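Local atomic coordinates of hypothetical protein TTMA177 (Thermus thermophilus phage TMA, PDB entry 2ZDJ), a protein that is of unknown function but folds as a small alpha-and-beta, cystatin-like domain with a helix and an antiparallel sheet. Residues Met1-Asp13 with Ile54-Arg67. Residues are numbered along the deposited sequence; the frame is centred on the assembly and turned at random.
Sequences MKMRKLVKDFGDD and IDSFVPYNFLEAYR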
# COMPACT_ATOMS: atom_id res chain seq x y z
N MSE A 1 2.94 8.78 14.36
CA MSE A 1 2.67 8.31 12.97
C MSE A 1 1.57 7.27 13.12
O MSE A 1 1.65 6.42 14.02
CB MSE A 1 3.96 7.68 12.37
CG MSE A 1 3.94 7.31 10.87
SE MSE A 1 5.72 6.79 10.06
CE MSE A 1 6.42 8.57 9.77
N LYS A 2 0.54 7.37 12.29
CA LYS A 2 -0.56 6.40 12.30
C LYS A 2 -0.03 5.24 11.49
O LYS A 2 0.33 5.41 10.33
CB LYS A 2 -1.81 6.99 11.63
CG LYS A 2 -2.59 7.97 12.50
CD LYS A 2 -3.18 7.25 13.71
CE LYS A 2 -3.93 8.19 14.65
NZ LYS A 2 -4.50 7.40 15.79
N MSE A 3 -0.01 4.05 12.07
CA MSE A 3 0.54 2.86 11.40
C MSE A 3 -0.51 1.93 10.79
O MSE A 3 -0.18 0.93 10.15
CB MSE A 3 1.41 2.09 12.40
CG MSE A 3 2.90 2.04 12.07
SE MSE A 3 3.64 3.70 11.41
CE MSE A 3 4.49 4.34 13.03
N ARG A 4 -1.78 2.26 10.99
CA ARG A 4 -2.85 1.44 10.48
C ARG A 4 -3.97 2.33 9.98
O ARG A 4 -4.28 3.36 10.59
CB ARG A 4 -3.37 0.52 11.58
CG ARG A 4 -3.69 -0.88 11.09
CD ARG A 4 -2.68 -1.93 11.55
NE ARG A 4 -1.31 -1.55 11.25
CZ ARG A 4 -0.25 -2.31 11.51
NH1 ARG A 4 0.97 -1.87 11.20
NH2 ARG A 4 -0.42 -3.50 12.07
N LYS A 5 -4.58 1.96 8.86
CA LYS A 5 -5.65 2.78 8.34
C LYS A 5 -6.66 2.02 7.51
O LYS A 5 -6.32 1.15 6.71
CB LYS A 5 -5.09 3.95 7.52
CG LYS A 5 -6.18 4.87 7.03
CD LYS A 5 -5.69 6.29 6.77
CE LYS A 5 -4.83 6.40 5.55
NZ LYS A 5 -4.41 7.82 5.39
N LEU A 6 -7.92 2.37 7.73
CA LEU A 6 -9.01 1.74 7.03
C LEU A 6 -8.97 2.15 5.57
O LEU A 6 -8.78 3.33 5.24
CB LEU A 6 -10.35 2.16 7.64
CG LEU A 6 -10.64 1.81 9.11
CD1 LEU A 6 -11.98 2.43 9.53
CD2 LEU A 6 -10.67 0.31 9.28
N VAL A 7 -9.15 1.17 4.70
CA VAL A 7 -9.17 1.40 3.26
C VAL A 7 -10.09 2.58 2.93
O VAL A 7 -9.67 3.54 2.27
CB VAL A 7 -9.65 0.12 2.53
CG1 VAL A 7 -10.01 0.44 1.09
CG2 VAL A 7 -8.57 -0.93 2.57
N LYS A 8 -11.34 2.51 3.39
CA LYS A 8 -12.30 3.57 3.11
C LYS A 8 -11.71 4.95 3.36
O LYS A 8 -12.15 5.93 2.77
CB LYS A 8 -13.57 3.40 3.96
CG LYS A 8 -13.43 3.87 5.40
CD LYS A 8 -14.78 3.92 6.11
CE LYS A 8 -14.64 4.48 7.52
NZ LYS A 8 -15.93 4.58 8.26
N ASP A 9 -10.70 5.04 4.22
CA ASP A 9 -10.11 6.34 4.50
C ASP A 9 -8.96 6.79 3.58
O ASP A 9 -8.39 7.85 3.78
CB ASP A 9 -9.69 6.42 5.97
CG ASP A 9 -10.89 6.41 6.89
OD1 ASP A 9 -11.90 7.06 6.54
OD2 ASP A 9 -10.83 5.77 7.96
N PHE A 10 -8.64 5.98 2.58
CA PHE A 10 -7.60 6.33 1.62
C PHE A 10 -8.23 7.19 0.51
O PHE A 10 -8.98 6.67 -0.32
CB PHE A 10 -6.99 5.07 1.00
CG PHE A 10 -5.98 4.41 1.88
CD1 PHE A 10 -4.71 4.96 2.03
CD2 PHE A 10 -6.30 3.26 2.58
CE1 PHE A 10 -3.78 4.37 2.86
CE2 PHE A 10 -5.36 2.66 3.42
CZ PHE A 10 -4.10 3.22 3.56
N GLY A 11 -7.92 8.48 0.51
CA GLY A 11 -8.49 9.36 -0.50
C GLY A 11 -7.81 9.31 -1.86
O GLY A 11 -6.98 8.45 -2.12
N ASP A 12 -8.19 10.26 -2.71
CA ASP A 12 -7.66 10.39 -4.07
C ASP A 12 -6.16 10.63 -4.14
O ASP A 12 -5.57 10.52 -5.20
CB ASP A 12 -8.35 11.54 -4.82
CG ASP A 12 -9.83 11.28 -5.09
OD1 ASP A 12 -10.62 11.24 -4.13
OD2 ASP A 12 -10.19 11.12 -6.28
N ASP A 13 -5.53 11.00 -3.02
CA ASP A 13 -4.10 11.22 -3.08
C ASP A 13 -3.34 9.90 -3.06
O ASP A 13 -2.12 9.87 -3.16
CB ASP A 13 -3.62 12.17 -1.96
CG ASP A 13 -4.14 11.80 -0.58
OD1 ASP A 13 -3.45 12.16 0.40
OD2 ASP A 13 -5.21 11.17 -0.46
N ILE A 54 -2.49 -4.34 2.32
CA ILE A 54 -3.64 -5.03 2.89
C ILE A 54 -3.38 -6.47 2.49
O ILE A 54 -2.82 -6.74 1.42
CB ILE A 54 -5.02 -4.53 2.34
CG1 ILE A 54 -5.17 -4.80 0.84
CG2 ILE A 54 -5.20 -3.06 2.65
CD1 ILE A 54 -4.49 -3.80 -0.03
N ASP A 55 -3.76 -7.40 3.35
CA ASP A 55 -3.53 -8.81 3.08
C ASP A 55 -4.46 -9.42 2.05
O ASP A 55 -4.29 -10.57 1.64
CB ASP A 55 -3.57 -9.58 4.41
CG ASP A 55 -2.40 -9.20 5.31
OD1 ASP A 55 -2.55 -9.21 6.55
OD2 ASP A 55 -1.31 -8.89 4.77
N SER A 56 -5.44 -8.64 1.60
CA SER A 56 -6.39 -9.10 0.58
C SER A 56 -6.05 -8.50 -0.79
O SER A 56 -5.55 -7.38 -0.89
CB SER A 56 -7.81 -8.71 0.99
OG SER A 56 -8.73 -8.92 -0.07
N PHE A 57 -6.34 -9.25 -1.86
CA PHE A 57 -6.09 -8.76 -3.22
C PHE A 57 -7.17 -7.74 -3.57
O PHE A 57 -6.92 -6.76 -4.27
CB PHE A 57 -6.14 -9.90 -4.23
CG PHE A 57 -5.82 -9.48 -5.63
CD1 PHE A 57 -4.51 -9.22 -6.01
CD2 PHE A 57 -6.84 -9.33 -6.57
CE1 PHE A 57 -4.21 -8.80 -7.31
CE2 PHE A 57 -6.55 -8.92 -7.87
CZ PHE A 57 -5.23 -8.66 -8.24
N VAL A 58 -8.38 -8.00 -3.09
CA VAL A 58 -9.50 -7.11 -3.33
C VAL A 58 -9.58 -6.12 -2.18
O VAL A 58 -9.49 -6.49 -1.01
CB VAL A 58 -10.83 -7.89 -3.38
CG1 VAL A 58 -11.97 -6.94 -3.75
CG2 VAL A 58 -10.72 -9.03 -4.38
N PRO A 59 -9.74 -4.83 -2.51
CA PRO A 59 -9.82 -3.81 -1.46
C PRO A 59 -11.25 -3.62 -0.93
O PRO A 59 -12.15 -3.27 -1.68
CB PRO A 59 -9.31 -2.56 -2.17
CG PRO A 59 -9.88 -2.75 -3.58
CD PRO A 59 -9.61 -4.22 -3.85
N TYR A 60 -11.44 -3.87 0.36
CA TYR A 60 -12.74 -3.69 0.99
C TYR A 60 -12.58 -2.50 1.93
O TYR A 60 -11.61 -2.43 2.68
CB TYR A 60 -13.14 -4.93 1.80
CG TYR A 60 -13.53 -6.11 0.92
CD1 TYR A 60 -14.81 -6.22 0.39
CD2 TYR A 60 -12.59 -7.09 0.60
CE1 TYR A 60 -15.15 -7.27 -0.45
CE2 TYR A 60 -12.92 -8.14 -0.25
CZ TYR A 60 -14.19 -8.23 -0.77
OH TYR A 60 -14.50 -9.26 -1.62
N ASN A 61 -13.52 -1.57 1.88
CA ASN A 61 -13.45 -0.39 2.72
C ASN A 61 -13.21 -0.70 4.19
O ASN A 61 -12.66 0.14 4.90
CB ASN A 61 -14.73 0.45 2.61
CG ASN A 61 -14.78 1.25 1.33
OD1 ASN A 61 -13.75 1.54 0.72
ND2 ASN A 61 -15.98 1.63 0.92
N PHE A 62 -13.63 -1.88 4.63
CA PHE A 62 -13.48 -2.25 6.03
C PHE A 62 -12.16 -2.90 6.40
O PHE A 62 -11.87 -3.09 7.58
CB PHE A 62 -14.66 -3.14 6.46
CG PHE A 62 -14.93 -4.30 5.55
CD1 PHE A 62 -14.12 -5.43 5.56
CD2 PHE A 62 -16.03 -4.27 4.69
CE1 PHE A 62 -14.39 -6.52 4.73
CE2 PHE A 62 -16.31 -5.36 3.85
CZ PHE A 62 -15.49 -6.49 3.87
N LEU A 63 -11.34 -3.22 5.41
CA LEU A 63 -10.05 -3.82 5.68
C LEU A 63 -9.12 -2.81 6.32
O LEU A 63 -9.24 -1.60 6.10
CB LEU A 63 -9.42 -4.34 4.39
CG LEU A 63 -10.06 -5.57 3.75
CD1 LEU A 63 -9.25 -5.99 2.53
CD2 LEU A 63 -10.11 -6.71 4.77
N GLU A 64 -8.18 -3.30 7.11
CA GLU A 64 -7.24 -2.43 7.76
C GLU A 64 -5.86 -2.55 7.11
O GLU A 64 -5.24 -3.60 7.14
CB GLU A 64 -7.14 -2.78 9.24
CG GLU A 64 -6.51 -1.68 10.05
CD GLU A 64 -6.45 -2.01 11.53
OE1 GLU A 64 -5.64 -2.89 11.92
OE2 GLU A 64 -7.21 -1.39 12.31
N ALA A 65 -5.41 -1.45 6.53
CA ALA A 65 -4.11 -1.41 5.86
C ALA A 65 -3.02 -1.11 6.86
O ALA A 65 -3.25 -0.45 7.88
CB ALA A 65 -4.12 -0.34 4.75
N TYR A 66 -1.82 -1.61 6.56
CA TYR A 66 -0.67 -1.38 7.43
C TYR A 66 0.42 -0.66 6.65
O TYR A 66 0.70 -1.01 5.51
CB TYR A 66 -0.16 -2.71 8.01
CG TYR A 66 -0.08 -3.86 7.03
CD1 TYR A 66 -1.18 -4.69 6.79
CD2 TYR A 66 1.12 -4.16 6.39
CE1 TYR A 66 -1.08 -5.80 5.93
CE2 TYR A 66 1.23 -5.25 5.53
CZ TYR A 66 0.13 -6.07 5.31
OH TYR A 66 0.29 -7.17 4.50
N ARG A 67 1.01 0.36 7.27
CA ARG A 67 2.05 1.17 6.63
C ARG A 67 3.40 0.47 6.55
O ARG A 67 3.93 -0.00 7.56
CB ARG A 67 2.19 2.51 7.38
CG ARG A 67 3.49 3.23 7.12
CD ARG A 67 3.34 4.46 6.26
NE ARG A 67 2.98 5.64 7.03
CZ ARG A 67 3.41 6.87 6.78
NH1 ARG A 67 4.23 7.11 5.76
NH2 ARG A 67 3.01 7.88 7.54
O HOH W 1 0.86 7.50 8.89
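Three N-H groups converge on the carbonyl oxygen M3 O: R67 N from the other segment (3.2 Å, N-H...O 171°), and R4 side-on with NE (2.9 Å) and NH1. R67 N approaches from one side of the M3 carbonyl plane and the two R4 nitrogens from the other, none on a lone pair. Bends at chi2 (107°) and chi3 (-52°) fold R4 into this grip and lay one guanidinium face over Y66 CB, 3.5 Å from R4 CZ. E64 OE1, 4.6 Å from R4 NE, is too far for a salt bridge.

K5 and A65 form an antiparallel hydrogen-bonded pair (A65 N to K5 O 2.8 Å) between the non-hydrogen-bonded pairs R4-Y66 and L6-E64. V7 N to L63 O and K8 N to N61 O continue the pairing into the type I turn Y60-L63. On the face that carries K5 and A65, A65 CB meets the F10 ring edge at CE2 (3.5 Å). V7 CG2 meets I54 CG2 and L63 CB, both at 4.0 Å. A water bridges K2 O and R67 NH2, while R67 NH1 salt-bridges the C-terminal carboxylate oxygen K69 OXT. Edge strand 4-6 is therefore joined to strand 64-67 chiefly by backbone bonds, with apolar packing mainly around F10 and V7.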